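Local coordinates for glutathione transferase o1 (Bombyx mori, PDB 3RBT), which probably transfers glutathione to electrophilic substrates and may also use glutathione to reduce dehydroascorbate, at residues A[27-32]-A[75-81]; A[44-50]-A[96-100]; A[33-39]-A[229-234]; A[39-43]-A[177-181]. All blocks are in the same frame, centred on the assembly; numbering follows the deposited sequence.

Interaction 1: A[27-32]-A[75-81]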
# COMPACT_ATOMS: atom_id res chain seq x y z
N LEU A 27 -23.80 5.41 -1.79
CA LEU A 27 -22.80 4.40 -1.48
C LEU A 27 -23.03 3.96 -0.04
O LEU A 27 -23.67 4.67 0.73
CB LEU A 27 -21.40 4.98 -1.67
CG LEU A 27 -20.64 4.77 -2.99
CD1 LEU A 27 -21.51 4.76 -4.25
CD2 LEU A 27 -19.50 5.79 -3.11
N ARG A 28 -22.53 2.78 0.32
CA ARG A 28 -22.77 2.23 1.65
C ARG A 28 -21.47 1.87 2.36
O ARG A 28 -20.70 1.05 1.86
CB ARG A 28 -23.67 0.99 1.55
CG ARG A 28 -24.11 0.40 2.89
CD ARG A 28 -25.01 -0.80 2.66
NE ARG A 28 -26.32 -0.43 2.12
CZ ARG A 28 -27.03 -1.15 1.26
NH1 ARG A 28 -26.57 -2.30 0.79
NH2 ARG A 28 -28.22 -0.71 0.85
N LEU A 29 -21.25 2.48 3.52
CA LEU A 29 -20.10 2.13 4.33
C LEU A 29 -20.49 1.24 5.51
O LEU A 29 -21.34 1.62 6.34
CB LEU A 29 -19.38 3.40 4.83
CG LEU A 29 -18.00 3.18 5.49
CD1 LEU A 29 -16.96 2.72 4.48
CD2 LEU A 29 -17.53 4.43 6.24
N TYR A 30 -19.88 0.06 5.56
CA TYR A 30 -19.93 -0.81 6.72
C TYR A 30 -18.76 -0.44 7.64
O TYR A 30 -17.59 -0.54 7.26
CB TYR A 30 -19.83 -2.29 6.32
CG TYR A 30 -20.99 -2.80 5.49
CD1 TYR A 30 -20.97 -2.70 4.11
CD2 TYR A 30 -22.09 -3.42 6.09
CE1 TYR A 30 -22.03 -3.17 3.33
CE2 TYR A 30 -23.16 -3.89 5.32
CZ TYR A 30 -23.11 -3.77 3.94
OH TYR A 30 -24.13 -4.23 3.14
N HIS A 31 -19.10 -0.01 8.85
CA HIS A 31 -18.17 0.70 9.72
C HIS A 31 -18.43 0.32 11.17
O HIS A 31 -19.58 0.24 11.60
CB HIS A 31 -18.37 2.21 9.51
CG HIS A 31 -17.73 3.08 10.55
ND1 HIS A 31 -16.36 3.17 10.71
CD2 HIS A 31 -18.27 3.95 11.44
CE1 HIS A 31 -16.09 4.03 11.67
NE2 HIS A 31 -17.23 4.52 12.13
N VAL A 32 -17.36 0.03 11.91
CA VAL A 32 -17.49 -0.14 13.35
C VAL A 32 -17.30 1.21 14.04
O VAL A 32 -16.29 1.88 13.84
CB VAL A 32 -16.46 -1.14 13.92
CG1 VAL A 32 -16.57 -1.19 15.45
CG2 VAL A 32 -16.67 -2.52 13.33
N ILE A 75 -12.11 -4.19 7.76
CA ILE A 75 -12.94 -3.00 8.00
C ILE A 75 -12.17 -1.73 7.66
O ILE A 75 -10.94 -1.70 7.80
CB ILE A 75 -13.49 -2.91 9.47
CG1 ILE A 75 -12.34 -2.85 10.49
CG2 ILE A 75 -14.50 -4.06 9.76
CD1 ILE A 75 -12.82 -2.54 11.90
N PRO A 76 -12.88 -0.69 7.19
CA PRO A 76 -14.31 -0.70 6.88
C PRO A 76 -14.54 -1.37 5.53
O PRO A 76 -13.59 -1.81 4.89
CB PRO A 76 -14.64 0.79 6.78
CG PRO A 76 -13.40 1.37 6.21
CD PRO A 76 -12.28 0.63 6.93
N VAL A 77 -15.80 -1.45 5.11
CA VAL A 77 -16.13 -1.91 3.77
C VAL A 77 -16.97 -0.85 3.08
O VAL A 77 -17.96 -0.36 3.64
CB VAL A 77 -16.94 -3.22 3.78
CG1 VAL A 77 -17.31 -3.64 2.35
CG2 VAL A 77 -16.18 -4.34 4.49
N LEU A 78 -16.57 -0.48 1.87
CA LEU A 78 -17.39 0.40 1.06
C LEU A 78 -18.07 -0.44 -0.01
O LEU A 78 -17.39 -1.08 -0.83
CB LEU A 78 -16.56 1.53 0.44
CG LEU A 78 -17.31 2.56 -0.43
CD1 LEU A 78 -18.14 3.54 0.41
CD2 LEU A 78 -16.34 3.33 -1.33
N GLU A 79 -19.40 -0.46 0.02
CA GLU A 79 -20.18 -1.18 -0.97
C GLU A 79 -20.62 -0.18 -2.03
O GLU A 79 -21.16 0.87 -1.70
CB GLU A 79 -21.39 -1.87 -0.34
CG GLU A 79 -22.14 -2.83 -1.29
CD GLU A 79 -23.26 -3.61 -0.60
OE1 GLU A 79 -23.91 -3.06 0.31
OE2 GLU A 79 -23.49 -4.77 -0.98
N ILE A 80 -20.38 -0.53 -3.29
CA ILE A 80 -20.57 0.39 -4.41
C ILE A 80 -21.37 -0.32 -5.52
O ILE A 80 -21.36 -1.55 -5.59
CB ILE A 80 -19.21 0.90 -4.97
CG1 ILE A 80 -18.31 -0.27 -5.40
CG2 ILE A 80 -18.47 1.75 -3.92
CD1 ILE A 80 -17.21 0.13 -6.37
N PRO A 81 -22.10 0.45 -6.35
CA PRO A 81 -22.72 -0.18 -7.52
C PRO A 81 -21.65 -0.42 -8.58
O PRO A 81 -20.73 0.39 -8.71
CB PRO A 81 -23.71 0.88 -8.02
CG PRO A 81 -23.78 1.93 -6.97
CD PRO A 81 -22.53 1.85 -6.17
O HOH W 1 -26.34 -4.37 -1.59
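I75 meets V32 just before the strand pairing begins, its CD1 lying 4.1 Å from V32 CG2. P76, joined to I75 by a cis peptide bond, points toward strand 27-31, its CB 3.3 Å from Y30 O and also resting on CD1 of L29. V77 and Y30 then form an antiparallel hydrogen-bonded pair, with Y30 N 2.7 Å from V77 O; the same carbonyl oxygen lies at the edge of the Y30 ring. L78 pairs with L29 on the face covered by helices 36-47 and 92-102, and brings its CD1 against L27 CB. On the other face E79 extends alongside R28, its CG anti to the backbone N (chi1 -171°). Two donors reach OE1 of E79 from opposite faces of the carboxylate: R28 NH1 in a salt bridge of 2.8 Å, and Y30 OH at 3.1 Å. R28 also bridges E53 through NE, which ties in strand 52-56. With a phenylalanine in place of Y30, OE1 would probably lose its second donor, leaving the carboxylate freer to turn about R28. Beyond E79, I80 CG2 packs 3.8 Å from L27 CG, and P81 CD closes the contact 3.6 Å from L27 CD1. Central antiparallel strands in a 2-1-3-4 sheet, the later one preceded by a cis-proline, are the signature of the thioredoxin fold, here the N-terminal domain of a glutathione transferase.

Interaction 2: A[44-50]-A[96-100]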
# COMPACT_ATOMS: atom_id res chain seq x y z
N VAL A 44 -13.23 11.35 3.65
CA VAL A 44 -13.09 11.43 2.19
C VAL A 44 -14.45 11.54 1.50
O VAL A 44 -14.65 12.43 0.66
CB VAL A 44 -12.24 10.25 1.64
CG1 VAL A 44 -12.25 10.22 0.10
CG2 VAL A 44 -10.82 10.37 2.17
N LEU A 45 -15.38 10.66 1.86
CA LEU A 45 -16.75 10.72 1.32
C LEU A 45 -17.37 12.10 1.49
O LEU A 45 -18.01 12.63 0.57
CB LEU A 45 -17.64 9.70 2.03
CG LEU A 45 -17.48 8.22 1.65
CD1 LEU A 45 -17.99 7.36 2.79
CD2 LEU A 45 -18.23 7.91 0.35
N GLU A 46 -17.18 12.67 2.67
CA GLU A 46 -17.73 13.98 3.00
C GLU A 46 -17.00 15.06 2.19
O GLU A 46 -17.64 15.89 1.55
CB GLU A 46 -17.62 14.22 4.51
CG GLU A 46 -18.62 15.22 5.09
CD GLU A 46 -20.03 14.66 5.22
OE1 GLU A 46 -20.24 13.62 5.88
OE2 GLU A 46 -20.95 15.28 4.67
N ALA A 47 -15.67 14.99 2.16
CA ALA A 47 -14.86 15.93 1.36
C ALA A 47 -15.26 15.93 -0.11
O ALA A 47 -15.30 16.98 -0.75
CB ALA A 47 -13.38 15.61 1.50
N LYS A 48 -15.57 14.75 -0.64
CA LYS A 48 -15.95 14.62 -2.05
C LYS A 48 -17.45 14.81 -2.26
O LYS A 48 -17.93 14.79 -3.39
CB LYS A 48 -15.44 13.30 -2.63
CG LYS A 48 -13.90 13.15 -2.51
CD LYS A 48 -13.35 12.17 -3.50
CE LYS A 48 -13.72 12.55 -4.95
NZ LYS A 48 -12.74 13.46 -5.58
N ARG A 49 -18.18 15.01 -1.16
CA ARG A 49 -19.61 15.30 -1.20
C ARG A 49 -20.36 14.20 -1.97
O ARG A 49 -21.15 14.47 -2.88
CB ARG A 49 -19.84 16.70 -1.77
CG ARG A 49 -19.15 17.78 -0.93
CD ARG A 49 -19.43 19.17 -1.43
NE ARG A 49 -19.30 20.16 -0.36
CZ ARG A 49 -19.84 21.37 -0.39
NH1 ARG A 49 -20.55 21.76 -1.45
NH2 ARG A 49 -19.68 22.20 0.63
N ILE A 50 -20.08 12.96 -1.58
CA ILE A 50 -20.73 11.78 -2.14
C ILE A 50 -21.77 11.31 -1.12
O ILE A 50 -21.51 11.25 0.08
CB ILE A 50 -19.71 10.64 -2.41
CG1 ILE A 50 -18.57 11.14 -3.33
CG2 ILE A 50 -20.40 9.41 -3.01
CD1 ILE A 50 -17.30 10.28 -3.23
N CYS A 96 -10.34 4.97 -0.48
CA CYS A 96 -10.27 6.41 -0.61
C CYS A 96 -9.72 6.82 -1.97
O CYS A 96 -10.18 7.82 -2.53
CB CYS A 96 -9.42 7.01 0.52
SG CYS A 96 -10.20 6.94 2.16
N ASP A 97 -8.75 6.06 -2.49
CA ASP A 97 -8.18 6.32 -3.81
C ASP A 97 -9.19 6.03 -4.92
O ASP A 97 -9.28 6.78 -5.90
CB ASP A 97 -6.87 5.54 -4.03
CG ASP A 97 -5.70 6.10 -3.20
OD1 ASP A 97 -5.84 7.20 -2.62
OD2 ASP A 97 -4.64 5.45 -3.14
N TYR A 98 -9.96 4.95 -4.75
CA TYR A 98 -11.07 4.65 -5.65
C TYR A 98 -12.01 5.85 -5.74
O TYR A 98 -12.33 6.30 -6.83
CB TYR A 98 -11.86 3.40 -5.19
CG TYR A 98 -13.18 3.31 -5.90
CD1 TYR A 98 -13.25 2.84 -7.21
CD2 TYR A 98 -14.36 3.75 -5.30
CE1 TYR A 98 -14.46 2.78 -7.89
CE2 TYR A 98 -15.57 3.70 -5.97
CZ TYR A 98 -15.62 3.22 -7.26
OH TYR A 98 -16.82 3.16 -7.94
N LEU A 99 -12.42 6.37 -4.59
CA LEU A 99 -13.33 7.52 -4.51
C LEU A 99 -12.75 8.75 -5.18
O LEU A 99 -13.47 9.47 -5.87
CB LEU A 99 -13.69 7.83 -3.06
CG LEU A 99 -14.47 6.72 -2.33
CD1 LEU A 99 -14.62 7.05 -0.85
CD2 LEU A 99 -15.84 6.51 -2.99
N ASP A 100 -11.45 8.99 -5.00
CA ASP A 100 -10.82 10.17 -5.59
C ASP A 100 -10.68 10.10 -7.11
O ASP A 100 -10.70 11.15 -7.78
CB ASP A 100 -9.46 10.48 -4.95
CG ASP A 100 -9.09 11.95 -5.08
OD1 ASP A 100 -9.99 12.80 -4.91
OD2 ASP A 100 -7.92 12.27 -5.32
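K48 and D100 form the one salt bridge of this contact, with NZ 2.9 Å from OD1 and approaching on the anti side of the carboxylate, 24° out of its plane. The lysine chain bends at chi3 (56°) and chi4, which folds the amino group back toward the end of the aspartate and sets CE 3.2 Å from L99 O. Neither charge depends on the other alone: NZ also donates to the carbonyls of Y103 and R105, whereas D100 accepts from the backbone N atoms of L108 and H109. K48 stands where helix 36-47 gives out. The helix end is a Schellman motif, with R49 at positive phi, R49 N bonded to E46 O at 2.9 Å and I50 N to L45 O at 3.0 Å. Helices 36-47 and 92-102 lie on one face of the thioredoxin-like sheet, and the wedge between them is L99. One branch of this leucine, CD1, touches L45 CD2 at 3.9 Å and also meets V44 CG1; the other, CD2, lies 4.0 Å from I50 CD1 and packs on L78 of the sheet below. Farther back along both helices, V44 turns CG2 onto the sulfur of C96, 3.5 Å from SG.

Interaction 3: A[33-39]-A[229-234]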
# COMPACT_ATOMS: atom_id res chain seq x y z
N ASP A 33 -18.27 1.61 14.85
CA ASP A 33 -18.23 2.89 15.55
C ASP A 33 -16.87 3.11 16.21
O ASP A 33 -16.34 2.21 16.84
CB ASP A 33 -19.35 2.94 16.60
CG ASP A 33 -20.25 4.15 16.44
OD1 ASP A 33 -19.92 5.04 15.63
OD2 ASP A 33 -21.29 4.22 17.12
N MET A 34 -16.30 4.31 16.03
CA MET A 34 -14.99 4.67 16.60
C MET A 34 -13.78 4.05 15.89
O MET A 34 -12.64 4.26 16.33
CB MET A 34 -14.93 4.37 18.11
CG MET A 34 -15.94 5.11 18.97
SD MET A 34 -15.86 6.91 18.77
CE MET A 34 -16.42 7.41 20.39
N ASN A 35 -14.00 3.28 14.83
CA ASN A 35 -12.86 2.73 14.06
C ASN A 35 -12.25 3.81 13.18
O ASN A 35 -12.94 4.40 12.35
CB ASN A 35 -13.27 1.52 13.21
CG ASN A 35 -12.11 0.96 12.39
OD1 ASN A 35 -11.97 1.28 11.20
ND2 ASN A 35 -11.27 0.14 13.02
N PRO A 36 -10.95 4.10 13.38
CA PRO A 36 -10.24 5.17 12.66
C PRO A 36 -10.08 4.93 11.15
O PRO A 36 -10.01 5.90 10.40
CB PRO A 36 -8.86 5.18 13.34
CG PRO A 36 -8.67 3.77 13.87
CD PRO A 36 -10.07 3.37 14.31
N TYR A 37 -10.02 3.67 10.71
CA TYR A 37 -9.97 3.35 9.27
C TYR A 37 -11.28 3.70 8.58
O TYR A 37 -11.28 4.19 7.43
CB TYR A 37 -9.60 1.89 9.05
CG TYR A 37 -8.18 1.55 9.47
CD1 TYR A 37 -7.09 1.87 8.64
CD2 TYR A 37 -7.92 0.94 10.70
CE1 TYR A 37 -5.77 1.58 9.04
CE2 TYR A 37 -6.61 0.63 11.09
CZ TYR A 37 -5.54 0.95 10.26
OH TYR A 37 -4.27 0.66 10.66
N GLY A 38 -12.40 3.49 9.28
CA GLY A 38 -13.70 3.96 8.83
C GLY A 38 -13.81 5.48 8.89
O GLY A 38 -14.39 6.09 8.00
N HIS A 39 -13.27 6.08 9.94
CA HIS A 39 -13.23 7.55 10.11
C HIS A 39 -12.57 8.20 8.88
O HIS A 39 -13.10 9.17 8.32
CB HIS A 39 -12.47 7.90 11.39
CG HIS A 39 -12.60 9.33 11.83
ND1 HIS A 39 -12.15 9.77 13.05
CD2 HIS A 39 -13.14 10.41 11.21
CE1 HIS A 39 -12.38 11.07 13.17
NE2 HIS A 39 -12.99 11.48 12.07
N GLU A 229 -14.47 12.10 25.11
CA GLU A 229 -15.26 11.05 24.48
C GLU A 229 -14.37 9.90 24.01
O GLU A 229 -14.69 8.74 24.25
CB GLU A 229 -16.12 11.61 23.33
CG GLU A 229 -17.32 12.45 23.80
CD GLU A 229 -17.84 13.42 22.74
OE1 GLU A 229 -17.42 13.30 21.57
OE2 GLU A 229 -18.66 14.30 23.07
N TYR A 230 -13.26 10.22 23.35
CA TYR A 230 -12.29 9.19 22.97
C TYR A 230 -11.74 8.46 24.19
O TYR A 230 -11.59 7.23 24.16
CB TYR A 230 -11.15 9.78 22.15
CG TYR A 230 -11.47 10.01 20.69
CD1 TYR A 230 -12.15 9.05 19.94
CD2 TYR A 230 -11.07 11.18 20.05
CE1 TYR A 230 -12.44 9.27 18.59
CE2 TYR A 230 -11.35 11.41 18.70
CZ TYR A 230 -12.03 10.45 17.98
OH TYR A 230 -12.31 10.67 16.65
N PHE A 231 -11.46 9.22 25.25
CA PHE A 231 -10.86 8.69 26.48
C PHE A 231 -11.79 7.70 27.18
O PHE A 231 -11.37 6.60 27.53
CB PHE A 231 -10.46 9.84 27.42
CG PHE A 231 -9.93 9.39 28.76
CD1 PHE A 231 -8.69 8.76 28.87
CD2 PHE A 231 -10.66 9.63 29.93
CE1 PHE A 231 -8.19 8.36 30.12
CE2 PHE A 231 -10.16 9.24 31.18
CZ PHE A 231 -8.92 8.60 31.27
N ASP A 232 -13.05 8.09 27.35
CA ASP A 232 -14.04 7.19 27.92
C ASP A 232 -14.29 5.96 27.04
O ASP A 232 -14.47 4.86 27.57
CB ASP A 232 -15.34 7.95 28.22
CG ASP A 232 -15.21 8.84 29.45
OD1 ASP A 232 -14.46 8.44 30.36
OD2 ASP A 232 -15.84 9.91 29.50
N TYR A 233 -14.26 6.14 25.72
CA TYR A 233 -14.38 5.01 24.80
C TYR A 233 -13.20 4.04 24.89
O TYR A 233 -13.40 2.83 25.05
CB TYR A 233 -14.54 5.44 23.34
CG TYR A 233 -14.48 4.22 22.43
CD1 TYR A 233 -13.30 3.86 21.78
CD2 TYR A 233 -15.59 3.40 22.28
CE1 TYR A 233 -13.24 2.72 20.97
CE2 TYR A 233 -15.55 2.26 21.48
CZ TYR A 233 -14.36 1.93 20.83
OH TYR A 233 -14.32 0.80 20.05
N TYR A 234 -11.98 4.56 24.75
CA TYR A 234 -10.81 3.69 24.70
C TYR A 234 -10.48 3.00 26.03
O TYR A 234 -9.99 1.87 26.03
CB TYR A 234 -9.60 4.39 24.06
CG TYR A 234 -9.71 4.43 22.54
CD1 TYR A 234 -9.94 5.62 21.87
CD2 TYR A 234 -9.62 3.25 21.80
CE1 TYR A 234 -10.07 5.64 20.47
CE2 TYR A 234 -9.75 3.26 20.41
CZ TYR A 234 -9.97 4.45 19.75
OH TYR A 234 -10.09 4.44 18.39
O HOH W 2 -11.42 2.06 17.81
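M34 lays its side chain across the face of Y233, and does so from a backbone with positive phi. CG stands 3.7 Å from the centroid of the tyrosine ring and only 9° off its normal, a CH-pi contact almost over the centre, while CB is 3.7 Å from CZ of the same ring. M34 belongs to the turn between the first strand and first helix of the thioredoxin-like domain; N35 probably stands where omega-class relatives usually carry their catalytic cysteine, before the proline that opens the helix. Helix 227-237, near the C-terminus, packs against this turn and the first residues of helix 36-47. A bend at chi2 (-56°) keeps the methionine sulfur above the Y233 face at a distance and also brings SD 4.2 Å from Y230 CE1, so one thioether makes Met-aromatic contacts with two rings a turn apart. A water bridges the two segments: it donates to M34 O at 2.9 Å and pairs with Y234 OH at 2.8 Å, and R185 of helix 174-186 bonds to both of these protein oxygens. Further into the helix, H39 CE1 lies 3.5 Å from Y230 OH, and each residue has its stronger polar partner on helix 174-186, R185 for H39 and E184 for Y230. N35, whose ND2 donates to the backbone oxygens of S241 and G243, is the N-cap of helix 36-47: its OD1 accepts from G38 N at 3.0 Å, with an N-H...O angle of 151°.

Interaction 4: A[39-43]-A[177-181]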
# COMPACT_ATOMS: atom_id res chain seq x y z
N HIS A 39 -13.27 6.08 9.94
CA HIS A 39 -13.23 7.55 10.11
C HIS A 39 -12.57 8.20 8.88
O HIS A 39 -13.10 9.17 8.32
CB HIS A 39 -12.47 7.90 11.39
CG HIS A 39 -12.60 9.33 11.83
ND1 HIS A 39 -12.15 9.77 13.05
CD2 HIS A 39 -13.14 10.41 11.21
CE1 HIS A 39 -12.38 11.07 13.17
NE2 HIS A 39 -12.99 11.48 12.07
N ARG A 40 -11.43 7.65 8.47
CA ARG A 40 -10.76 7.97 7.21
C ARG A 40 -11.67 8.03 6.00
O ARG A 40 -11.67 9.01 5.26
CB ARG A 40 -9.72 6.89 6.91
CG ARG A 40 -8.33 7.25 7.20
CD ARG A 40 -7.40 6.20 6.59
NE ARG A 40 -6.02 6.55 6.90
CZ ARG A 40 -4.98 5.74 6.76
NH1 ARG A 40 -5.14 4.50 6.32
NH2 ARG A 40 -3.77 6.19 7.08
N VAL A 41 -12.41 6.95 5.78
CA VAL A 41 -13.31 6.85 4.65
C VAL A 41 -14.49 7.83 4.80
O VAL A 41 -14.92 8.42 3.81
CB VAL A 41 -13.80 5.40 4.41
CG1 VAL A 41 -14.72 5.33 3.20
CG2 VAL A 41 -12.59 4.46 4.21
N LEU A 42 -15.00 8.00 6.02
CA LEU A 42 -16.05 9.00 6.26
C LEU A 42 -15.59 10.42 5.88
O LEU A 42 -16.35 11.18 5.29
CB LEU A 42 -16.56 8.96 7.71
CG LEU A 42 -17.40 7.74 8.11
CD1 LEU A 42 -17.58 7.68 9.64
CD2 LEU A 42 -18.76 7.75 7.40
N LEU A 43 -14.36 10.77 6.24
CA LEU A 43 -13.80 12.08 5.90
C LEU A 43 -13.74 12.34 4.39
O LEU A 43 -14.14 13.40 3.92
CB LEU A 43 -12.40 12.24 6.51
CG LEU A 43 -12.33 12.29 8.04
CD1 LEU A 43 -10.86 12.30 8.52
CD2 LEU A 43 -13.15 13.44 8.64
N TYR A 177 -6.52 14.29 5.41
CA TYR A 177 -7.64 13.47 5.88
C TYR A 177 -7.25 12.02 6.20
O TYR A 177 -7.82 11.43 7.12
CB TYR A 177 -8.80 13.50 4.88
CG TYR A 177 -9.50 14.85 4.75
CD1 TYR A 177 -9.57 15.50 3.52
CD2 TYR A 177 -10.09 15.46 5.85
CE1 TYR A 177 -10.21 16.73 3.39
CE2 TYR A 177 -10.73 16.68 5.73
CZ TYR A 177 -10.78 17.31 4.51
OH TYR A 177 -11.42 18.53 4.40
N MET A 178 -6.29 11.47 5.46
CA MET A 178 -5.80 10.10 5.71
C MET A 178 -5.19 9.98 7.11
O MET A 178 -5.32 8.95 7.77
CB MET A 178 -4.75 9.68 4.67
CG MET A 178 -5.31 9.37 3.26
SD MET A 178 -6.76 8.30 3.23
CE MET A 178 -6.03 6.69 3.25
N VAL A 179 -4.54 11.04 7.54
CA VAL A 179 -3.75 11.08 8.77
C VAL A 179 -4.60 11.51 9.98
O VAL A 179 -4.33 11.10 11.12
CB VAL A 179 -2.54 12.03 8.52
CG1 VAL A 179 -2.25 12.93 9.66
CG2 VAL A 179 -1.31 11.24 8.04
N TRP A 180 -5.64 12.31 9.72
CA TRP A 180 -6.41 12.95 10.78
C TRP A 180 -7.01 12.03 11.86
O TRP A 180 -6.90 12.34 13.04
CB TRP A 180 -7.49 13.88 10.23
CG TRP A 180 -8.15 14.65 11.34
CD1 TRP A 180 -9.42 14.52 11.79
CD2 TRP A 180 -7.52 15.62 12.20
NE1 TRP A 180 -9.64 15.37 12.86
CE2 TRP A 180 -8.48 16.05 13.13
CE3 TRP A 180 -6.23 16.16 12.26
CZ2 TRP A 180 -8.21 17.02 14.10
CZ3 TRP A 180 -5.95 17.11 13.24
CH2 TRP A 180 -6.93 17.53 14.15
N PRO A 181 -7.66 10.91 11.46
CA PRO A 181 -8.34 10.13 12.49
C PRO A 181 -7.46 9.80 13.71
O PRO A 181 -7.93 9.94 14.84
CB PRO A 181 -8.77 8.87 11.74
CG PRO A 181 -9.02 9.37 10.37
CD PRO A 181 -7.89 10.33 10.13
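H39, R40 and L43 meet Y177, M178 and P181 at the interface between the two domains of a glutathione transferase, where helix 36-47 of the thioredoxin-like domain packs on helix 174-186 of the all-helical domain. The local axes approach to 8.4 Å, at 140° between their directions. R40 runs extended from CG to NE (chi3 -179°), crossing the M178 side chain at about a right angle, and NE donates to M178 O at 2.6 Å in a nearly straight bond of 172°. The oxygen offers a lone pair in its carbonyl plane and lies in the guanidinium plane too; NH2 adds a weak bond to it, and NH1 turns to S92. Over one face of the guanidinium sits the methyl of M178, with CE 3.6 Å from R40 CD. With an alanine at R40, M178 O would probably be left without its side-chain donors, and a gap would open beneath that methyl. The second helix is kinked at P181, whose nitrogen makes no bond to the preceding turn, and the proline ring packs against H39, R40 and L43 of the first helix. Its CG is 3.5 Å from R40 N and lies over one face of the H39 ring in a CH-pi contact, 4.2 Å from the centroid. L43 and the proline run past each other in opposite directions, CD1 3.9 Å from P181 CD and 4.1 Å from W180 CB, while L43 CB packs 4.0 Å from Y177 CD2.

In the fold
Three of the contacts share helix 36-47, and interaction 1 lies under it. Interaction 4, its centre about 3 Å from that of the chain, is wholly buried and joins the two domains; interactions 1 and 2 are buried within the thioredoxin-like domain, whereas interaction 3 is only partly buried. Interactions 2 and 3 lie on opposite sides of the chain's centre, their own centres about 20 Å apart. Chemistry follows place: backbone pairing with a shared carboxylate in the sheet, aliphatic packing round a leucine, with a charged pair at the helix end, an arginine-to-carbonyl bond between helices, and methionine, tyrosines and water toward the surface. H39 serves both interactions 3 and 4.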